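Local coordinates for protein ADP/ATP-dependent NAD(P)H-hydrate dehydratase (Bacillus subtilis, PDB 3RPZ) that catalyses the ADP- or ATP-dependent dehydration of hydrated NADH and NADPH, restoring the normal reduced nicotinamide cofactors, at residues Val6-Glu11 with Cys202-Thr207; Arg100-Gly105 with Ala124-Ile129. One frame throughout, in Å; residues are numbered along the deposited sequence.

Interaction 1. Residues Val6-Glu11 with Cys202-Thr207; sequences VPFWTE and CWLNPT
Phe-8 and Leu-204 form a single backbone bridge, their CA atoms 4.6 Å apart, and Leu-204 makes both hydrogen bonds to the residues flanking Phe-8. Leu-204 N donates to Pro-7 O at 2.9 Å, and Trp-9 N donates to Leu-204 O at 3.0 Å. The two paths run 60° apart end to end, which fits a pairing confined to one bridge.

Around this bridge the Trp-203 indole is the main side-chain surface. The six-membered ring of Trp-9 presents its CE3 edge to the centre of one face, a T-shaped pair with centroids 4.9 Å apart and planes at 83°. Pro-7 CG makes a CH-pi contact on the opposite face, 4.1 Å from the six-membered-ring centroid, and Phe-8 O lies at the rim, 3.4 Å from Trp-203 CZ3. The Trp-9 indole reaches its face because its CG stands opposite the backbone N (chi1 -173°). Elsewhere along the bridge, Val-6 CG1 packs on Leu-204 CG (3.7 Å), and the Phe-8 ring lies against Leu-204 CB and Pro-206 CB. Trp-9 O is buried without a polar partner; Pro-206 CD approaches it at 3.1 Å.

His-13 of helix 11-17 stacks on Trp-9 and meets Trp-203 edge-to-face, while Trp-9 NE1 bonds to Asn-241 OD1 on helix 235-256. Strand 202-204 pairs with strand 194-196 through Trp-203 and Ile-195, and the irregular segment 6-11 adds a single bridge to this outermost strand of the sheet, just before Thr-10 takes the N-cap position of helix 11-17.

Interaction 2. Residues Arg100-Gly105 with Ala124-Ile129; sequences RAIAIG and ADCPVI
Ile-102 meets Pro-127 and Ile-129 through flat peptide groups rather than aromatic rings. Ile-102 N lies in the carbonyl plane of Pro-127, bonded to its O at 3.1 Å, and Ile-129 N lies in the plane of the Ile-102 carbonyl, 2.8 Å from its O with an N-H...O angle of 164°. Ile-104 N then bonds to Ile-129 O at 2.9 Å. The side chains of Ile-102 and Val-128 share one face of the sheet, and those of Ala-103 and Ile-129 the other. Because Ile-102 bonds on both sides of Val-128, and Ile-129 on both sides of Ala-103, the register is that of parallel strands. Val-128 CA comes within 3.2 Å of Ile-102 O, a CA-H...O contact that supplements the ladder.

At the start of the pairing Pro-127 CD packs 3.4 Å from Arg-100 O. Cys-126 SG lies between its backbone N and carbonyl carbon (chi1 61°), which brings it against Ile-102 CD1 at 3.7 Å and CG1 equally closely; Ala-124 CB meets the same CD1. On the other face Ala-103 CB rests 4.0 Å from Ile-129 CB.

Helix 112-121, the crossover connection of this beta-alpha-beta unit, packs on Ile-102 and Val-128; helix 217-231 covers Ile-129. Arg-100 NH2 bonds to Thr-29 O outside the pair.

Chemically, three backbone hydrogen bonds join the segments, and the side chains meet by apolar packing. The ladder leads into Gly-105, where at phi 135° a CB would jam against Ile-104 O. Gly-105 touches the bound hydrated NADPH, so the pairing probably helps place it.

In the fold
Both interactions reach the same mixed sheet but sit far apart in it, with centres 24 Å apart and nearest atoms about 15 Å apart, so they do not touch. Interaction 2 joins strands 101-104 and 128-130 in the parallel interior; interaction 1 lies on strand 202-204, the outermost strand at one end, with strands 147-149, 185-188 and 194-196 between. Along the chain, interaction 2 is nested inside the long loop that interaction 1 closes. Interaction 2 ends at the hydrated NADPH pocket, while Asn-205, just past strand 202-204, is about 7 Å by its side chain from a bound AMP; sites at strand ends are consistent with the ribokinase-like fold of this family.

Interaction 1. Residues Val6-Glu11 with Cys202-Thr207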
loop_
_atom_site.group_PDB
_atom_site.type_symbol
_atom_site.label_atom_id
_atom_site.label_comp_id
_atom_site.label_asym_id
_atom_site.label_seq_id
_atom_site.Cartn_x
_atom_site.Cartn_y
_atom_site.Cartn_z
ATOM N N VAL A 6 -14.695 -29.914 27.804
ATOM C CA VAL A 6 -14.383 -29.879 26.387
ATOM C C VAL A 6 -12.868 -29.694 26.286
ATOM O O VAL A 6 -12.298 -28.765 26.880
ATOM C CB VAL A 6 -15.158 -28.749 25.719
ATOM C CG1 VAL A 6 -14.801 -28.665 24.201
ATOM C CG2 VAL A 6 -16.650 -28.995 25.874
ATOM N N PRO A 7 -12.179 -30.546 25.501
ATOM C CA PRO A 7 -10.737 -30.432 25.400
ATOM C C PRO A 7 -10.306 -29.255 24.557
ATOM O O PRO A 7 -11.030 -28.843 23.633
ATOM C CB PRO A 7 -10.326 -31.753 24.721
ATOM C CG PRO A 7 -11.512 -32.059 23.880
ATOM C CD PRO A 7 -12.684 -31.676 24.713
ATOM N N PHE A 8 -9.120 -28.724 24.847
ATOM C CA PHE A 8 -8.504 -27.728 24.000
ATOM C C PHE A 8 -7.826 -28.376 22.805
ATOM O O PHE A 8 -7.212 -29.415 22.882
ATOM C CB PHE A 8 -7.488 -26.895 24.791
ATOM C CG PHE A 8 -8.123 -25.943 25.762
ATOM C CD1 PHE A 8 -8.595 -24.744 25.382
ATOM C CD2 PHE A 8 -8.256 -26.297 27.091
ATOM C CE1 PHE A 8 -9.213 -23.879 26.251
ATOM C CE2 PHE A 8 -8.869 -25.427 28.011
ATOM C CZ PHE A 8 -9.324 -24.183 27.567
ATOM N N TRP A 9 -7.921 -27.705 21.664
ATOM C CA TRP A 9 -7.096 -28.047 20.491
ATOM C C TRP A 9 -5.756 -27.386 20.762
ATOM O O TRP A 9 -5.631 -26.162 20.682
ATOM C CB TRP A 9 -7.763 -27.567 19.202
ATOM C CG TRP A 9 -7.100 -27.988 17.943
ATOM C CD1 TRP A 9 -6.401 -27.199 17.087
ATOM C CD2 TRP A 9 -7.116 -29.303 17.368
ATOM N NE1 TRP A 9 -5.965 -27.939 16.019
ATOM C CE2 TRP A 9 -6.421 -29.225 16.141
ATOM C CE3 TRP A 9 -7.675 -30.526 17.752
ATOM C CZ2 TRP A 9 -6.245 -30.347 15.311
ATOM C CZ3 TRP A 9 -7.494 -31.632 16.937
ATOM C CH2 TRP A 9 -6.797 -31.514 15.705
ATOM N N THR A 10 -4.762 -28.208 21.071
ATOM C CA THR A 10 -3.479 -27.724 21.565
ATOM C C THR A 10 -2.416 -27.657 20.495
ATOM O O THR A 10 -2.578 -28.133 19.382
ATOM C CB THR A 10 -2.923 -28.679 22.636
ATOM O OG1 THR A 10 -2.622 -29.923 22.014
ATOM C CG2 THR A 10 -3.956 -28.886 23.806
ATOM N N GLU A 11 -1.310 -27.026 20.844
ATOM C CA GLU A 11 -0.153 -26.946 19.963
ATOM C C GLU A 11 0.248 -28.333 19.415
ATOM O O GLU A 11 0.594 -28.445 18.252
ATOM C CB GLU A 11 1.020 -26.293 20.710
ATOM C CG GLU A 11 2.338 -26.491 19.994
ATOM C CD GLU A 11 3.509 -25.781 20.676
ATOM O OE1 GLU A 11 3.313 -25.136 21.726
ATOM O OE2 GLU A 11 4.611 -25.911 20.127
ATOM N N CYS A 202 -16.202 -31.909 19.878
ATOM C CA CYS A 202 -16.164 -30.507 20.221
ATOM C C CYS A 202 -14.844 -30.183 20.885
ATOM O O CYS A 202 -14.285 -30.992 21.644
ATOM C CB CYS A 202 -17.320 -30.201 21.119
ATOM S SG CYS A 202 -17.688 -28.495 21.472
ATOM N N TRP A 203 -14.340 -28.993 20.576
ATOM C CA TRP A 203 -13.063 -28.490 21.082
ATOM C C TRP A 203 -13.216 -27.043 21.495
ATOM O O TRP A 203 -14.117 -26.338 21.045
ATOM C CB TRP A 203 -11.973 -28.600 20.020
ATOM C CG TRP A 203 -11.716 -29.978 19.528
ATOM C CD1 TRP A 203 -12.410 -30.671 18.531
ATOM C CD2 TRP A 203 -10.701 -30.870 19.978
ATOM N NE1 TRP A 203 -11.857 -31.896 18.346
ATOM C CE2 TRP A 203 -10.811 -32.057 19.212
ATOM C CE3 TRP A 203 -9.711 -30.787 20.945
ATOM C CZ2 TRP A 203 -9.961 -33.126 19.384
ATOM C CZ3 TRP A 203 -8.842 -31.857 21.098
ATOM C CH2 TRP A 203 -9.000 -33.012 20.349
ATOM N N LEU A 204 -12.315 -26.606 22.378
ATOM C CA LEU A 204 -12.132 -25.187 22.720
ATOM C C LEU A 204 -10.817 -24.727 22.135
ATOM O O LEU A 204 -9.832 -25.456 22.150
ATOM C CB LEU A 204 -12.123 -24.957 24.221
ATOM C CG LEU A 204 -13.370 -25.362 24.992
ATOM C CD1 LEU A 204 -13.211 -24.970 26.480
ATOM C CD2 LEU A 204 -14.648 -24.738 24.418
ATOM N N ASN A 205 -10.783 -23.468 21.715
ATOM C CA ASN A 205 -9.556 -22.877 21.225
ATOM C C ASN A 205 -8.820 -22.151 22.342
ATOM O O ASN A 205 -9.429 -21.304 23.005
ATOM C CB ASN A 205 -9.848 -21.850 20.149
ATOM C CG ASN A 205 -8.558 -21.349 19.550
ATOM O OD1 ASN A 205 -7.774 -22.123 19.027
ATOM N ND2 ASN A 205 -8.321 -20.051 19.654
ATOM N N PRO A 206 -7.532 -22.464 22.567
ATOM C CA PRO A 206 -6.805 -21.850 23.674
ATOM C C PRO A 206 -6.059 -20.564 23.356
ATOM O O PRO A 206 -5.424 -19.991 24.261
ATOM C CB PRO A 206 -5.753 -22.920 24.017
ATOM C CG PRO A 206 -5.462 -23.595 22.730
ATOM C CD PRO A 206 -6.774 -23.588 21.962
ATOM N N THR A 207 -6.097 -20.122 22.126
ATOM C CA THR A 207 -5.323 -18.964 21.703
ATOM C C THR A 207 -6.167 -17.717 21.470
ATOM O O THR A 207 -7.361 -17.760 21.259
ATOM C CB THR A 207 -4.518 -19.266 20.423
ATOM O OG1 THR A 207 -5.417 -19.464 19.355
ATOM C CG2 THR A 207 -3.594 -20.447 20.571
#

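Interaction 2. Residues Arg100-Gly105 with Ala124-Ile129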
loop_
_atom_site.group_PDB
_atom_site.type_symbol
_atom_site.label_atom_id
_atom_site.label_comp_id
_atom_site.label_asym_id
_atom_site.label_seq_id
_atom_site.Cartn_x
_atom_site.Cartn_y
_atom_site.Cartn_z
ATOM N N ARG A 100 -12.766 -25.785 -4.733
ATOM C CA ARG A 100 -12.307 -26.625 -3.632
ATOM C C ARG A 100 -13.064 -26.365 -2.315
ATOM O O ARG A 100 -13.261 -27.250 -1.527
ATOM C CB ARG A 100 -10.789 -26.526 -3.490
ATOM C CG ARG A 100 -10.195 -27.289 -2.335
ATOM C CD ARG A 100 -9.879 -28.720 -2.602
ATOM N NE ARG A 100 -9.176 -29.034 -3.832
ATOM C CZ ARG A 100 -7.870 -29.230 -3.947
ATOM N NH1 ARG A 100 -7.383 -29.565 -5.113
ATOM N NH2 ARG A 100 -7.047 -29.067 -2.934
ATOM N N ALA A 101 -13.439 -25.113 -2.110
ATOM C CA ALA A 101 -14.132 -24.650 -0.909
ATOM C C ALA A 101 -14.720 -23.286 -1.238
ATOM O O ALA A 101 -14.162 -22.565 -2.101
ATOM C CB ALA A 101 -13.186 -24.552 0.299
ATOM N N ILE A 102 -15.774 -22.882 -0.560
ATOM C CA ILE A 102 -16.469 -21.609 -0.797
ATOM C C ILE A 102 -16.754 -20.964 0.554
ATOM O O ILE A 102 -17.211 -21.669 1.473
ATOM C CB ILE A 102 -17.792 -21.820 -1.554
ATOM C CG1 ILE A 102 -17.524 -22.532 -2.877
ATOM C CG2 ILE A 102 -18.553 -20.487 -1.728
ATOM C CD1 ILE A 102 -18.795 -22.940 -3.643
ATOM N N ALA A 103 -16.559 -19.660 0.679
ATOM C CA ALA A 103 -17.034 -18.895 1.818
ATOM C C ALA A 103 -17.931 -17.790 1.345
ATOM O O ALA A 103 -17.659 -17.154 0.335
ATOM C CB ALA A 103 -15.867 -18.303 2.611
ATOM N N ILE A 104 -18.983 -17.523 2.121
ATOM C CA ILE A 104 -19.926 -16.448 1.817
ATOM C C ILE A 104 -20.270 -15.682 3.091
ATOM O O ILE A 104 -20.427 -16.279 4.148
ATOM C CB ILE A 104 -21.223 -16.966 1.121
ATOM C CG1 ILE A 104 -22.181 -15.827 0.774
ATOM C CG2 ILE A 104 -21.886 -17.987 1.872
ATOM C CD1 ILE A 104 -23.243 -16.071 -0.369
ATOM N N GLY A 105 -20.321 -14.351 3.013
ATOM C CA GLY A 105 -20.949 -13.542 4.042
ATOM C C GLY A 105 -20.254 -12.297 4.538
ATOM O O GLY A 105 -20.945 -11.363 4.912
ATOM N N ALA A 124 -23.163 -27.119 -4.593
ATOM C CA ALA A 124 -21.776 -27.518 -4.948
ATOM C C ALA A 124 -21.338 -28.675 -4.055
ATOM O O ALA A 124 -21.900 -28.883 -3.003
ATOM C CB ALA A 124 -20.818 -26.329 -4.804
ATOM N N ASP A 125 -20.360 -29.439 -4.515
ATOM C CA ASP A 125 -19.799 -30.528 -3.720
ATOM C C ASP A 125 -18.456 -30.048 -3.196
ATOM O O ASP A 125 -17.385 -30.362 -3.743
ATOM C CB ASP A 125 -19.600 -31.815 -4.532
ATOM C CG ASP A 125 -20.912 -32.450 -5.005
ATOM O OD1 ASP A 125 -20.830 -33.164 -6.012
ATOM O OD2 ASP A 125 -21.999 -32.259 -4.418
ATOM N N CYS A 126 -18.522 -29.263 -2.131
ATOM C CA CYS A 126 -17.330 -28.806 -1.455
ATOM C C CYS A 126 -17.741 -28.265 -0.079
ATOM O O CYS A 126 -18.910 -27.998 0.164
ATOM C CB CYS A 126 -16.630 -27.693 -2.255
ATOM S SG CYS A 126 -17.657 -26.218 -2.496
ATOM N N PRO A 127 -16.797 -28.151 0.841
ATOM C CA PRO A 127 -17.056 -27.446 2.102
ATOM C C PRO A 127 -17.482 -26.005 1.809
ATOM O O PRO A 127 -16.950 -25.347 0.885
ATOM C CB PRO A 127 -15.734 -27.445 2.802
ATOM C CG PRO A 127 -14.915 -28.471 2.117
ATOM C CD PRO A 127 -15.400 -28.596 0.735
ATOM N N VAL A 128 -18.381 -25.517 2.636
ATOM C CA VAL A 128 -18.925 -24.153 2.528
ATOM C C VAL A 128 -18.892 -23.527 3.899
ATOM O O VAL A 128 -19.340 -24.152 4.882
ATOM C CB VAL A 128 -20.342 -24.164 1.956
ATOM C CG1 VAL A 128 -20.994 -22.747 2.039
ATOM C CG2 VAL A 128 -20.325 -24.672 0.508
ATOM N N ILE A 129 -18.378 -22.311 3.992
ATOM C CA ILE A 129 -18.397 -21.510 5.203
ATOM C C ILE A 129 -19.400 -20.390 5.059
ATOM O O ILE A 129 -19.446 -19.697 4.032
ATOM C CB ILE A 129 -17.033 -20.816 5.433
ATOM C CG1 ILE A 129 -15.893 -21.839 5.499
ATOM C CG2 ILE A 129 -17.053 -19.901 6.642
ATOM C CD1 ILE A 129 -14.519 -21.217 5.063
#